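Local atomic coordinates of ribonuclease S-F11 (Nicotiana alata, PDB entry 1IOO), a protein that cleaves RNA as a secreted stylar ribonuclease of the T2 family and is associated with gametophytic self-incompatibility, the rejection of self pollen. Residues I126-Y132 with K191-R196; V144-N148 with S176-C180; K58-D62 with R78-W84; F2-V8 with G33-V39. One frame throughout, in Å; residues are numbered along the deposited sequence.

Contact 4 lies closest to the chemistry: it pairs strands 4-10 and 30-37 of the central antiparallel sheet, and the Trp-35 side chain comes within about 3 Å of the catalytic His-91. Contact 2 borders the same sheet, its centre 12 Å from that of contact 4, and the two touch where Phe-178 CD2 meets Tyr-4 CB at 3.5 Å. Contact 3 is helical, about 8 Å from contact 4 at the nearest atoms, with the Trp-84 side chain about 3 Å from that of Gln-69, a probable RNA-binding residue. Contact 1, the antiparallel strand pair at the C-terminus, is remote, its centre 27 Å from that of contact 4; along the chain it encloses contact 2.

Contact 1: I126-Y132 with K191-R196; sequences IIPGSSY and KVLFRR
Two short antiparallel strands, 130-132 and 192-194, make a small sheet that ties the C-terminus to the stretch after helix 117-123. Their axes approach to 4.4 Å, 138° between N-to-C directions. Ser-131 faces Leu-193 as a non-hydrogen-bonded pair (CA to CA 4.1 Å); Tyr-132 and Val-192 form a hydrogen-bonded pair, Tyr-132 N to Val-192 O 2.8 Å and Val-192 N to Tyr-132 O 2.5 Å. Phe-194 N donates to Ser-130 O (2.9 Å). A type II turn, Ile-127 to Ser-130, with Gly-129 at positive phi, directs Gly-129 N to Phe-194 O (2.7 Å). Tyr-132 (chi1 m) donates its OH to Ile-127 O at 2.8 Å, and a water joins Ser-131 O (2.7 Å) to Lys-191 NZ (2.9 Å). Phe-194, chi1 t, takes Pro-128 CG over its face, 3.8 Å from the ring centroid (CH-pi). Arg-195 forms a salt bridge with Glu-162 and Arg-196 a hydrogen bond with Asn-27. Backbone donors and acceptors thus pair mutually and set the register, while Pro-128 and Phe-194 add an apolar contact.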
loop_
_atom_site.group_PDB
_atom_site.type_symbol
_atom_site.label_atom_id
_atom_site.label_comp_id
_atom_site.label_asym_id
_atom_site.label_seq_id
_atom_site.Cartn_x
_atom_site.Cartn_y
_atom_site.Cartn_z
ATOM N N ILE A 126 17.391 -5.093 8.603
ATOM C CA ILE A 126 16.530 -3.939 8.846
ATOM C C ILE A 126 15.272 -4.397 9.570
ATOM O O ILE A 126 14.422 -5.065 8.984
ATOM C CB ILE A 126 16.149 -3.237 7.514
ATOM C CG1 ILE A 126 17.407 -2.660 6.852
ATOM C CG2 ILE A 126 15.145 -2.113 7.769
ATOM C CD1 ILE A 126 17.172 -2.133 5.440
ATOM N N ILE A 127 15.171 -4.069 10.855
ATOM C CA ILE A 127 14.035 -4.509 11.656
ATOM C C ILE A 127 13.404 -3.355 12.430
ATOM O O ILE A 127 14.037 -2.327 12.662
ATOM C CB ILE A 127 14.461 -5.615 12.648
ATOM C CG1 ILE A 127 15.603 -5.114 13.535
ATOM C CG2 ILE A 127 14.884 -6.862 11.878
ATOM C CD1 ILE A 127 16.029 -6.108 14.614
ATOM N N PRO A 128 12.136 -3.517 12.835
ATOM C CA PRO A 128 11.445 -2.463 13.585
ATOM C C PRO A 128 12.154 -2.155 14.893
ATOM O O PRO A 128 12.763 -3.037 15.501
ATOM C CB PRO A 128 10.056 -3.053 13.803
ATOM C CG PRO A 128 9.869 -3.928 12.591
ATOM C CD PRO A 128 11.207 -4.611 12.491
ATOM N N GLY A 129 12.085 -0.897 15.316
ATOM C CA GLY A 129 12.718 -0.510 16.565
ATOM C C GLY A 129 13.996 0.290 16.398
ATOM O O GLY A 129 14.565 0.756 17.384
ATOM N N SER A 130 14.456 0.442 15.161
ATOM C CA SER A 130 15.672 1.203 14.890
ATOM C C SER A 130 15.525 2.040 13.629
ATOM O O SER A 130 14.500 1.982 12.950
ATOM C CB SER A 130 16.871 0.265 14.740
ATOM O OG SER A 130 17.058 -0.505 15.913
ATOM N N SER A 131 16.556 2.819 13.321
ATOM C CA SER A 131 16.535 3.675 12.148
ATOM C C SER A 131 17.591 3.254 11.140
ATOM O O SER A 131 18.659 2.759 11.505
ATOM C CB SER A 131 16.745 5.129 12.559
ATOM O OG SER A 131 15.715 5.541 13.441
ATOM N N TYR A 132 17.286 3.460 9.864
ATOM C CA TYR A 132 18.180 3.071 8.791
ATOM C C TYR A 132 18.194 4.111 7.696
ATOM O O TYR A 132 17.271 4.919 7.590
ATOM C CB TYR A 132 17.706 1.740 8.214
ATOM C CG TYR A 132 17.440 0.712 9.284
ATOM C CD1 TYR A 132 16.225 0.690 9.974
ATOM C CD2 TYR A 132 18.415 -0.216 9.637
ATOM C CE1 TYR A 132 15.994 -0.230 10.991
ATOM C CE2 TYR A 132 18.194 -1.143 10.650
ATOM C CZ TYR A 132 16.982 -1.144 11.324
ATOM O OH TYR A 132 16.759 -2.055 12.330
ATOM N N LYS A 191 18.639 9.337 9.100
ATOM C CA LYS A 191 18.138 7.978 9.034
ATOM C C LYS A 191 16.615 7.948 9.124
ATOM O O LYS A 191 15.983 8.919 9.549
ATOM C CB LYS A 191 18.759 7.122 10.142
ATOM C CG LYS A 191 20.256 6.881 9.952
ATOM C CD LYS A 191 20.760 5.761 10.844
ATOM C CE LYS A 191 22.223 5.444 10.565
ATOM N NZ LYS A 191 22.671 4.230 11.312
ATOM N N VAL A 192 16.036 6.828 8.709
ATOM C CA VAL A 192 14.595 6.644 8.718
ATOM C C VAL A 192 14.183 5.628 9.778
ATOM O O VAL A 192 14.708 4.516 9.828
ATOM C CB VAL A 192 14.109 6.146 7.336
ATOM C CG1 VAL A 192 12.603 5.940 7.343
ATOM C CG2 VAL A 192 14.504 7.146 6.267
ATOM N N LEU A 193 13.231 6.013 10.619
ATOM C CA LEU A 193 12.757 5.141 11.675
ATOM C C LEU A 193 11.822 4.050 11.144
ATOM O O LEU A 193 10.944 4.312 10.327
ATOM C CB LEU A 193 11.998 5.962 12.728
ATOM C CG LEU A 193 11.296 5.180 13.841
ATOM C CD1 LEU A 193 12.331 4.450 14.686
ATOM C CD2 LEU A 193 10.473 6.136 14.701
ATOM N N PHE A 194 12.068 2.819 11.579
ATOM C CA PHE A 194 11.185 1.693 11.295
ATOM C C PHE A 194 10.453 1.369 12.591
ATOM O O PHE A 194 10.946 0.617 13.425
ATOM C CB PHE A 194 12.019 0.491 10.803
ATOM C CG PHE A 194 11.216 -0.623 10.160
ATOM C CD1 PHE A 194 9.853 -0.494 9.904
ATOM C CD2 PHE A 194 11.848 -1.816 9.806
ATOM C CE1 PHE A 194 9.130 -1.534 9.306
ATOM C CE2 PHE A 194 11.136 -2.861 9.208
ATOM C CZ PHE A 194 9.775 -2.721 8.958
ATOM N N ARG A 195 9.300 2.002 12.779
ATOM C CA ARG A 195 8.574 1.913 14.044
ATOM C C ARG A 195 8.189 0.500 14.442
ATOM O O ARG A 195 7.660 -0.275 13.648
ATOM C CB ARG A 195 7.341 2.811 14.016
ATOM C CG ARG A 195 6.694 2.985 15.385
ATOM C CD ARG A 195 5.603 4.044 15.332
ATOM N NE ARG A 195 6.138 5.375 15.049
ATOM C CZ ARG A 195 6.764 6.135 15.941
ATOM N NH1 ARG A 195 6.936 5.704 17.185
ATOM N NH2 ARG A 195 7.232 7.324 15.589
ATOM N N ARG A 196 8.445 0.186 15.707
ATOM C CA ARG A 196 8.099 -1.105 16.279
ATOM C C ARG A 196 6.596 -1.184 16.540
ATOM O O ARG A 196 5.974 -2.221 16.230
ATOM C CB ARG A 196 8.863 -1.298 17.591
ATOM C CG ARG A 196 8.550 -2.583 18.336
ATOM C CD ARG A 196 9.241 -3.772 17.701
ATOM N NE ARG A 196 8.744 -4.046 16.358
ATOM C CZ ARG A 196 7.517 -4.479 16.088
ATOM N NH1 ARG A 196 6.652 -4.688 17.072
ATOM N NH2 ARG A 196 7.156 -4.706 14.833
ATOM O OXT ARG A 196 6.059 -0.188 17.065
HETATM O O HOH W 1 21.090 1.825 10.880
#

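Contact 2: V144-N148 with S176-C180; sequences VSQEN and SMFRC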
loop_
_atom_site.group_PDB
_atom_site.type_symbol
_atom_site.label_atom_id
_atom_site.label_comp_id
_atom_site.label_asym_id
_atom_site.label_seq_id
_atom_site.Cartn_x
_atom_site.Cartn_y
_atom_site.Cartn_z
ATOM N N VAL A 144 13.253 -7.429 -4.337
ATOM C CA VAL A 144 12.032 -8.161 -4.654
ATOM C C VAL A 144 11.141 -7.380 -5.620
ATOM O O VAL A 144 10.357 -7.974 -6.365
ATOM C CB VAL A 144 11.227 -8.536 -3.382
ATOM C CG1 VAL A 144 12.030 -9.507 -2.528
ATOM C CG2 VAL A 144 10.873 -7.293 -2.590
ATOM N N SER A 145 11.250 -6.055 -5.615
ATOM C CA SER A 145 10.451 -5.253 -6.540
ATOM C C SER A 145 11.077 -5.251 -7.935
ATOM O O SER A 145 10.397 -4.974 -8.926
ATOM C CB SER A 145 10.277 -3.813 -6.027
ATOM O OG SER A 145 11.498 -3.098 -6.006
ATOM N N GLN A 146 12.365 -5.592 -8.000
ATOM C CA GLN A 146 13.124 -5.644 -9.262
ATOM C C GLN A 146 13.342 -4.250 -9.815
ATOM O O GLN A 146 14.478 -3.822 -10.042
ATOM C CB GLN A 146 12.411 -6.531 -10.290
ATOM C CG GLN A 146 12.455 -8.006 -9.922
ATOM C CD GLN A 146 11.845 -8.915 -10.973
ATOM O OE1 GLN A 146 11.784 -8.578 -12.159
ATOM N NE2 GLN A 146 11.413 -10.095 -10.543
ATOM N N GLU A 147 12.244 -3.551 -10.070
ATOM C CA GLU A 147 12.325 -2.175 -10.493
ATOM C C GLU A 147 12.253 -1.276 -9.267
ATOM O O GLU A 147 11.935 -1.745 -8.174
ATOM C CB GLU A 147 11.210 -1.851 -11.493
ATOM C CG GLU A 147 11.264 -2.711 -12.768
ATOM C CD GLU A 147 12.582 -2.597 -13.537
ATOM O OE1 GLU A 147 13.073 -3.643 -14.020
ATOM O OE2 GLU A 147 13.122 -1.473 -13.673
ATOM N N ASN A 148 12.545 0.006 -9.439
ATOM C CA ASN A 148 12.567 0.930 -8.309
ATOM C C ASN A 148 11.242 0.996 -7.568
ATOM O O ASN A 148 10.191 1.241 -8.161
ATOM C CB ASN A 148 12.924 2.345 -8.763
ATOM C CG ASN A 148 14.367 2.475 -9.174
ATOM O OD1 ASN A 148 15.183 1.602 -8.887
ATOM N ND2 ASN A 148 14.700 3.575 -9.839
ATOM N N SER A 176 4.174 -7.810 -15.256
ATOM C CA SER A 176 5.585 -7.443 -15.144
ATOM C C SER A 176 5.790 -6.294 -14.160
ATOM O O SER A 176 4.843 -5.598 -13.791
ATOM C CB SER A 176 6.133 -7.020 -16.508
ATOM O OG SER A 176 5.927 -8.026 -17.483
ATOM N N MET A 177 7.037 -6.097 -13.744
ATOM C CA MET A 177 7.370 -5.019 -12.824
ATOM C C MET A 177 7.539 -3.698 -13.570
ATOM O O MET A 177 7.741 -3.677 -14.787
ATOM C CB MET A 177 8.656 -5.344 -12.064
ATOM C CG MET A 177 8.571 -6.614 -11.240
ATOM S SD MET A 177 7.183 -6.558 -10.090
ATOM C CE MET A 177 7.743 -7.661 -8.831
ATOM N N PHE A 178 7.444 -2.597 -12.832
ATOM C CA PHE A 178 7.579 -1.266 -13.410
ATOM C C PHE A 178 8.194 -0.308 -12.399
ATOM O O PHE A 178 7.974 -0.442 -11.195
ATOM C CB PHE A 178 6.208 -0.738 -13.853
ATOM C CG PHE A 178 6.279 0.364 -14.875
ATOM C CD1 PHE A 178 6.603 0.079 -16.201
ATOM C CD2 PHE A 178 6.029 1.685 -14.514
ATOM C CE1 PHE A 178 6.678 1.093 -17.155
ATOM C CE2 PHE A 178 6.101 2.712 -15.461
ATOM C CZ PHE A 178 6.426 2.413 -16.785
ATOM N N ARG A 179 8.967 0.654 -12.891
ATOM C CA ARG A 179 9.633 1.626 -12.028
ATOM C C ARG A 179 8.640 2.629 -11.453
ATOM O O ARG A 179 7.948 3.331 -12.191
ATOM C CB ARG A 179 10.718 2.376 -12.816
ATOM C CG ARG A 179 11.685 3.181 -11.951
ATOM C CD ARG A 179 12.685 3.997 -12.770
ATOM N NE ARG A 179 12.062 5.111 -13.482
ATOM C CZ ARG A 179 11.842 5.137 -14.793
ATOM N NH1 ARG A 179 12.197 4.107 -15.549
ATOM N NH2 ARG A 179 11.265 6.193 -15.352
ATOM N N CYS A 180 8.572 2.697 -10.129
ATOM C CA CYS A 180 7.680 3.636 -9.470
ATOM C C CYS A 180 8.266 5.038 -9.454
ATOM O O CYS A 180 9.474 5.210 -9.288
ATOM C CB CYS A 180 7.501 3.289 -8.003
ATOM S SG CYS A 180 6.448 1.902 -7.523
HETATM O O HOH W 2 8.332 -1.005 -8.002
#
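Helix 134-145 ends in the first segment: Gln-146 breaks away with positive phi (70°), and the chain becomes extended through Glu-147 and Asn-148. The second segment is extended too, weakly strand-like at 177-178. They come closest at Asn-148 and Arg-179, whose CA atoms are 4.8 Å apart, and one direct hydrogen bond joins them, Cys-180 N to Asn-148 O at 2.9 Å. Within the turn, Ser-145 OG donates to Glu-147 O (2.6 Å). The contact thus joins a helix C-terminus to the margin of the antiparallel sheet of this T2 ribonuclease, where Phe-178 bonds through its backbone to Cys-169 on strand 162-170 and Cys-180 is disulfide-linked to that same cysteine. Met-177 points toward the helix end and lies against its last carbonyls: CG is 3.4 Å from Ser-145 O and CE 3.6 Å from Val-144 O. Farther along, Glu-147 CG packs on Met-177 CB at 3.8 Å. Asn-148 CB rests 3.5 Å from Arg-179 CG, the aliphatic part of the arginine, while Asn-148 OD1 is bonded to Lys-142.

Contact 3: K58-D62 with R78-W84; sequences KMLND and RTEQPSW
Three helices of the T2 ribonuclease fold meet here: one turn of helix 57-66 packs against the junction where helix 74-80 gives way to helix 82-92. There Gln-81 leaves helical geometry with positive phi (phi/psi 42/53) and occupies the N-cap position of the following helix. The nearest CA atoms are those of Leu-60 and Arg-78, 7.0 Å apart, so side chains bridge the gap. Residues 58-62 are regular helix, with Asp-62 N bonded to Lys-58 O at 2.8 Å. Lys-58 forms a salt bridge along its own helix, NZ to Asp-62 OD2 at 2.6 Å, and Met-59 turns to Leu-109 of helix 101-113. Leu-60 (chi1 t, chi2 p) is the buried wedge: CD1 lies 3.5 Å from Trp-84 CZ3 at the indole edge and 3.9 Å from Gln-81 NE2, while CD2 sits over one face of the Arg-78 guanidinium, 3.6 Å from NH2. Trp-84 gives NE1 to Trp-67 O, and Gln-81 NE2 reaches back to Arg-78 O at 3.0 Å while its OE1 accepts from Tyr-52 OH. Asn-61 (chi1 m) points its CB away, yet its amide oxygen returns to the arginine: Asn-61 OD1 accepts from Arg-78 NH1 at 3.0 Å and from NH2 at 3.2 Å.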
loop_
_atom_site.group_PDB
_atom_site.type_symbol
_atom_site.label_atom_id
_atom_site.label_comp_id
_atom_site.label_asym_id
_atom_site.label_seq_id
_atom_site.Cartn_x
_atom_site.Cartn_y
_atom_site.Cartn_z
ATOM N N LYS A 58 -15.483 -15.548 2.062
ATOM C CA LYS A 58 -14.028 -15.649 1.972
ATOM C C LYS A 58 -13.378 -14.326 1.596
ATOM O O LYS A 58 -12.423 -13.900 2.245
ATOM C CB LYS A 58 -13.613 -16.717 0.956
ATOM C CG LYS A 58 -12.105 -16.930 0.886
ATOM C CD LYS A 58 -11.736 -17.944 -0.184
ATOM C CE LYS A 58 -10.239 -18.222 -0.206
ATOM N NZ LYS A 58 -9.427 -17.017 -0.538
ATOM N N MET A 59 -13.864 -13.691 0.534
ATOM C CA MET A 59 -13.290 -12.420 0.100
ATOM C C MET A 59 -13.315 -11.401 1.232
ATOM O O MET A 59 -12.354 -10.655 1.431
ATOM C CB MET A 59 -14.038 -11.871 -1.120
ATOM C CG MET A 59 -13.488 -10.546 -1.649
ATOM S SD MET A 59 -11.743 -10.598 -2.173
ATOM C CE MET A 59 -11.929 -10.845 -3.929
ATOM N N LEU A 60 -14.416 -11.372 1.976
ATOM C CA LEU A 60 -14.541 -10.451 3.090
ATOM C C LEU A 60 -13.501 -10.753 4.169
ATOM O O LEU A 60 -12.842 -9.845 4.671
ATOM C CB LEU A 60 -15.959 -10.502 3.675
ATOM C CG LEU A 60 -16.223 -9.673 4.937
ATOM C CD1 LEU A 60 -15.761 -8.232 4.747
ATOM C CD2 LEU A 60 -17.712 -9.715 5.242
ATOM N N ASN A 61 -13.344 -12.028 4.516
ATOM C CA ASN A 61 -12.358 -12.402 5.521
ATOM C C ASN A 61 -10.944 -12.107 5.040
ATOM O O ASN A 61 -10.093 -11.673 5.816
ATOM C CB ASN A 61 -12.460 -13.888 5.876
ATOM C CG ASN A 61 -13.698 -14.207 6.679
ATOM O OD1 ASN A 61 -14.106 -13.431 7.545
ATOM N ND2 ASN A 61 -14.298 -15.361 6.409
ATOM N N ASP A 62 -10.690 -12.350 3.758
ATOM C CA ASP A 62 -9.371 -12.102 3.192
ATOM C C ASP A 62 -9.030 -10.618 3.223
ATOM O O ASP A 62 -7.923 -10.234 3.600
ATOM C CB ASP A 62 -9.278 -12.605 1.746
ATOM C CG ASP A 62 -9.215 -14.123 1.646
ATOM O OD1 ASP A 62 -8.868 -14.783 2.645
ATOM O OD2 ASP A 62 -9.497 -14.655 0.554
ATOM N N ARG A 78 -16.399 -4.457 8.328
ATOM C CA ARG A 78 -16.861 -5.647 7.618
ATOM C C ARG A 78 -18.240 -5.450 6.998
ATOM O O ARG A 78 -18.538 -6.010 5.943
ATOM C CB ARG A 78 -16.915 -6.840 8.571
ATOM C CG ARG A 78 -15.560 -7.386 8.995
ATOM C CD ARG A 78 -15.742 -8.522 9.989
ATOM N NE ARG A 78 -16.467 -9.638 9.393
ATOM C CZ ARG A 78 -15.895 -10.609 8.687
ATOM N NH1 ARG A 78 -14.583 -10.611 8.498
ATOM N NH2 ARG A 78 -16.641 -11.569 8.151
ATOM N N THR A 79 -19.071 -4.648 7.652
ATOM C CA THR A 79 -20.438 -4.429 7.199
ATOM C C THR A 79 -20.550 -3.324 6.146
ATOM O O THR A 79 -21.100 -3.548 5.066
ATOM C CB THR A 79 -21.365 -4.062 8.384
ATOM O OG1 THR A 79 -21.334 -5.114 9.355
ATOM C CG2 THR A 79 -22.798 -3.879 7.901
ATOM N N GLU A 80 -20.022 -2.142 6.450
ATOM C CA GLU A 80 -20.167 -1.003 5.546
ATOM C C GLU A 80 -18.970 -0.820 4.612
ATOM O O GLU A 80 -19.050 -0.053 3.651
ATOM C CB GLU A 80 -20.452 0.266 6.345
ATOM C CG GLU A 80 -21.665 0.146 7.267
ATOM C CD GLU A 80 -22.882 -0.455 6.582
ATOM O OE1 GLU A 80 -23.154 -0.100 5.419
ATOM O OE2 GLU A 80 -23.575 -1.280 7.212
ATOM N N GLN A 81 -17.858 -1.490 4.911
ATOM C CA GLN A 81 -16.671 -1.474 4.038
ATOM C C GLN A 81 -16.376 -0.067 3.474
ATOM O O GLN A 81 -16.158 0.108 2.272
ATOM C CB GLN A 81 -16.933 -2.483 2.907
ATOM C CG GLN A 81 -17.297 -3.864 3.481
ATOM C CD GLN A 81 -17.734 -4.898 2.467
ATOM O OE1 GLN A 81 -17.484 -4.780 1.268
ATOM N NE2 GLN A 81 -18.388 -5.944 2.961
ATOM N N PRO A 82 -16.266 0.934 4.352
ATOM C CA PRO A 82 -16.012 2.313 3.928
ATOM C C PRO A 82 -14.723 2.570 3.151
ATOM O O PRO A 82 -14.730 3.304 2.161
ATOM C CB PRO A 82 -16.073 3.089 5.239
ATOM C CG PRO A 82 -15.552 2.103 6.232
ATOM C CD PRO A 82 -16.224 0.816 5.822
ATOM N N SER A 83 -13.615 1.988 3.594
ATOM C CA SER A 83 -12.343 2.238 2.934
ATOM C C SER A 83 -12.222 1.490 1.622
ATOM O O SER A 83 -11.698 2.031 0.650
ATOM C CB SER A 83 -11.177 1.912 3.861
ATOM O OG SER A 83 -11.235 2.761 4.991
ATOM N N TRP A 84 -12.689 0.245 1.587
ATOM C CA TRP A 84 -12.644 -0.511 0.348
ATOM C C TRP A 84 -13.489 0.173 -0.716
ATOM O O TRP A 84 -13.078 0.279 -1.872
ATOM C CB TRP A 84 -13.124 -1.950 0.562
ATOM C CG TRP A 84 -12.289 -2.685 1.561
ATOM C CD1 TRP A 84 -10.962 -2.464 1.845
ATOM C CD2 TRP A 84 -12.721 -3.729 2.450
ATOM N NE1 TRP A 84 -10.556 -3.295 2.863
ATOM C CE2 TRP A 84 -11.609 -4.079 3.250
ATOM C CE3 TRP A 84 -13.938 -4.397 2.650
ATOM C CZ2 TRP A 84 -11.677 -5.066 4.240
ATOM C CZ3 TRP A 84 -14.006 -5.385 3.641
ATOM C CH2 TRP A 84 -12.879 -5.704 4.420
#

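Contact 4: F2-V8 with G33-V39; sequences FEYLQLV and GLWPDNV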
loop_
_atom_site.group_PDB
_atom_site.type_symbol
_atom_site.label_atom_id
_atom_site.label_comp_id
_atom_site.label_asym_id
_atom_site.label_seq_id
_atom_site.Cartn_x
_atom_site.Cartn_y
_atom_site.Cartn_z
ATOM N N PHE A 2 -3.906 3.668 -18.552
ATOM C CA PHE A 2 -2.919 4.206 -17.629
ATOM C C PHE A 2 -1.548 3.578 -17.871
ATOM O O PHE A 2 -1.427 2.590 -18.597
ATOM C CB PHE A 2 -3.389 4.010 -16.186
ATOM C CG PHE A 2 -3.621 2.580 -15.809
ATOM C CD1 PHE A 2 -2.672 1.889 -15.067
ATOM C CD2 PHE A 2 -4.784 1.921 -16.193
ATOM C CE1 PHE A 2 -2.873 0.565 -14.709
ATOM C CE2 PHE A 2 -4.995 0.591 -15.842
ATOM C CZ PHE A 2 -4.035 -0.089 -15.096
ATOM N N GLU A 3 -0.521 4.146 -17.249
ATOM C CA GLU A 3 0.848 3.693 -17.468
ATOM C C GLU A 3 1.267 2.562 -16.528
ATOM O O GLU A 3 1.993 1.661 -16.944
ATOM C CB GLU A 3 1.808 4.876 -17.331
ATOM C CG GLU A 3 1.481 6.022 -18.281
ATOM C CD GLU A 3 2.485 7.153 -18.210
ATOM O OE1 GLU A 3 2.775 7.624 -17.093
ATOM O OE2 GLU A 3 2.980 7.576 -19.278
ATOM N N TYR A 4 0.835 2.601 -15.272
ATOM C CA TYR A 4 1.250 1.558 -14.336
ATOM C C TYR A 4 0.300 1.418 -13.158
ATOM O O TYR A 4 -0.579 2.250 -12.936
ATOM C CB TYR A 4 2.656 1.875 -13.804
ATOM C CG TYR A 4 2.730 3.150 -12.981
ATOM C CD1 TYR A 4 2.565 3.123 -11.595
ATOM C CD2 TYR A 4 2.921 4.390 -13.593
ATOM C CE1 TYR A 4 2.585 4.299 -10.843
ATOM C CE2 TYR A 4 2.942 5.570 -12.852
ATOM C CZ TYR A 4 2.772 5.522 -11.483
ATOM O OH TYR A 4 2.762 6.692 -10.757
ATOM N N LEU A 5 0.480 0.330 -12.417
ATOM C CA LEU A 5 -0.274 0.069 -11.203
ATOM C C LEU A 5 0.657 0.160 -10.013
ATOM O O LEU A 5 1.740 -0.424 -10.030
ATOM C CB LEU A 5 -0.861 -1.344 -11.207
ATOM C CG LEU A 5 -2.092 -1.701 -12.024
ATOM C CD1 LEU A 5 -2.307 -3.205 -11.934
ATOM C CD2 LEU A 5 -3.307 -0.956 -11.487
ATOM N N GLN A 6 0.265 0.904 -8.990
ATOM C CA GLN A 6 1.095 1.000 -7.810
ATOM C C GLN A 6 0.438 0.333 -6.618
ATOM O O GLN A 6 -0.623 0.761 -6.160
ATOM C CB GLN A 6 1.408 2.461 -7.452
ATOM C CG GLN A 6 2.298 2.541 -6.211
ATOM C CD GLN A 6 2.616 3.949 -5.763
ATOM O OE1 GLN A 6 3.361 4.144 -4.802
ATOM N NE2 GLN A 6 2.055 4.938 -6.448
ATOM N N LEU A 7 1.035 -0.759 -6.155
ATOM C CA LEU A 7 0.556 -1.400 -4.948
ATOM C C LEU A 7 1.134 -0.666 -3.753
ATOM O O LEU A 7 2.357 -0.578 -3.609
ATOM C CB LEU A 7 0.981 -2.874 -4.899
ATOM C CG LEU A 7 0.590 -3.616 -3.612
ATOM C CD1 LEU A 7 -0.910 -3.879 -3.597
ATOM C CD2 LEU A 7 1.357 -4.929 -3.523
ATOM N N VAL A 8 0.268 -0.082 -2.935
ATOM C CA VAL A 8 0.723 0.657 -1.773
ATOM C C VAL A 8 0.506 -0.139 -0.508
ATOM O O VAL A 8 -0.630 -0.457 -0.151
ATOM C CB VAL A 8 0.002 2.011 -1.647
ATOM C CG1 VAL A 8 0.549 2.784 -0.447
ATOM C CG2 VAL A 8 0.180 2.806 -2.932
ATOM N N GLY A 33 -3.720 0.530 -0.773
ATOM C CA GLY A 33 -4.387 0.713 -2.042
ATOM C C GLY A 33 -3.650 0.113 -3.223
ATOM O O GLY A 33 -2.529 -0.391 -3.120
ATOM N N LEU A 34 -4.349 0.121 -4.350
ATOM C CA LEU A 34 -3.825 -0.311 -5.634
ATOM C C LEU A 34 -4.195 0.752 -6.639
ATOM O O LEU A 34 -5.340 0.818 -7.090
ATOM C CB LEU A 34 -4.418 -1.674 -6.018
ATOM C CG LEU A 34 -3.900 -2.319 -7.309
ATOM C CD1 LEU A 34 -2.384 -2.467 -7.253
ATOM C CD2 LEU A 34 -4.564 -3.676 -7.509
ATOM N N TRP A 35 -3.236 1.610 -6.968
ATOM C CA TRP A 35 -3.552 2.798 -7.753
ATOM C C TRP A 35 -3.092 2.769 -9.204
ATOM O O TRP A 35 -1.894 2.743 -9.497
ATOM C CB TRP A 35 -2.938 4.038 -7.084
ATOM C CG TRP A 35 -3.275 4.198 -5.631
ATOM C CD1 TRP A 35 -4.349 3.673 -4.974
ATOM C CD2 TRP A 35 -2.551 4.964 -4.662
ATOM N NE1 TRP A 35 -4.340 4.066 -3.655
ATOM C CE2 TRP A 35 -3.245 4.857 -3.438
ATOM C CE3 TRP A 35 -1.379 5.730 -4.710
ATOM C CZ2 TRP A 35 -2.806 5.488 -2.268
ATOM C CZ3 TRP A 35 -0.943 6.360 -3.543
ATOM C CH2 TRP A 35 -1.657 6.232 -2.344
ATOM N N PRO A 36 -4.052 2.770 -10.143
ATOM C CA PRO A 36 -3.645 2.800 -11.546
ATOM C C PRO A 36 -3.165 4.240 -11.695
ATOM O O PRO A 36 -3.779 5.148 -11.129
ATOM C CB PRO A 36 -4.959 2.581 -12.295
ATOM C CG PRO A 36 -5.788 1.804 -11.334
ATOM C CD PRO A 36 -5.489 2.473 -10.015
ATOM N N ASP A 37 -2.081 4.482 -12.419
ATOM C CA ASP A 37 -1.614 5.855 -12.485
ATOM C C ASP A 37 -0.791 6.146 -13.719
ATOM O O ASP A 37 -0.524 5.277 -14.552
ATOM C CB ASP A 37 -0.760 6.169 -11.247
ATOM C CG ASP A 37 -1.068 7.528 -10.642
ATOM O OD1 ASP A 37 -1.415 8.459 -11.396
ATOM O OD2 ASP A 37 -0.948 7.667 -9.404
ATOM N N ASN A 38 -0.420 7.416 -13.818
ATOM C CA ASN A 38 0.440 7.936 -14.859
ATOM C C ASN A 38 1.576 8.711 -14.208
ATOM O O ASN A 38 1.412 9.243 -13.109
ATOM C CB ASN A 38 -0.342 8.872 -15.785
ATOM C CG ASN A 38 -1.442 8.161 -16.545
ATOM O OD1 ASN A 38 -1.211 7.133 -17.183
ATOM N ND2 ASN A 38 -2.648 8.714 -16.488
ATOM N N VAL A 39 2.728 8.765 -14.862
ATOM C CA VAL A 39 3.870 9.474 -14.302
ATOM C C VAL A 39 3.612 10.978 -14.244
ATOM O O VAL A 39 3.901 11.629 -13.238
ATOM C CB VAL A 39 5.144 9.214 -15.129
ATOM C CG1 VAL A 39 6.344 9.871 -14.461
ATOM C CG2 VAL A 39 5.369 7.716 -15.270
#
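A classic beta bulge opens this strand pair: Glu-3 and Tyr-4 both face Asp-37, and both of their amides bond to its carbonyl, Glu-3 N to Asp-37 O at 2.9 Å and Tyr-4 N to Asp-37 O at 3.1 Å. Next to it the Glu-3 side chain folds back, so that OE1 accepts from Val-39 N at 2.5 Å. Beyond the bulge the strands run antiparallel, axes 4.5 Å apart at 159°. Asp-37 N bonds to Tyr-4 O (2.7 Å), Gln-6 and Trp-35 exchange two bonds of 2.9 Å (N to O each way), and Val-8 N reaches Gly-33 O at 2.8 Å; the return bond from Gly-33 N to Val-8 O is weak (3.3 Å). Leu-5, Leu-7, Leu-34 and Pro-36 share one face, which leans on helix 101-113 through both Leu-5 and Leu-34 on Leu-107. At its end Pro-36 CB sits 3.6 Å from the centroid of the Phe-2 ring, a CH-pi contact. On the other face Val-8 CG2 lies over the six-membered ring of Trp-35, 3.6 Å from its centroid. Gly-33 suits this spot, since a CB there would clash with Trp-35 NE1. The indole also stacks with His-91, the proton acceptor, and touches Gln-87: this antiparallel pair is part of the central sheet of the RNase T2 fold, and its tryptophan borders the active site.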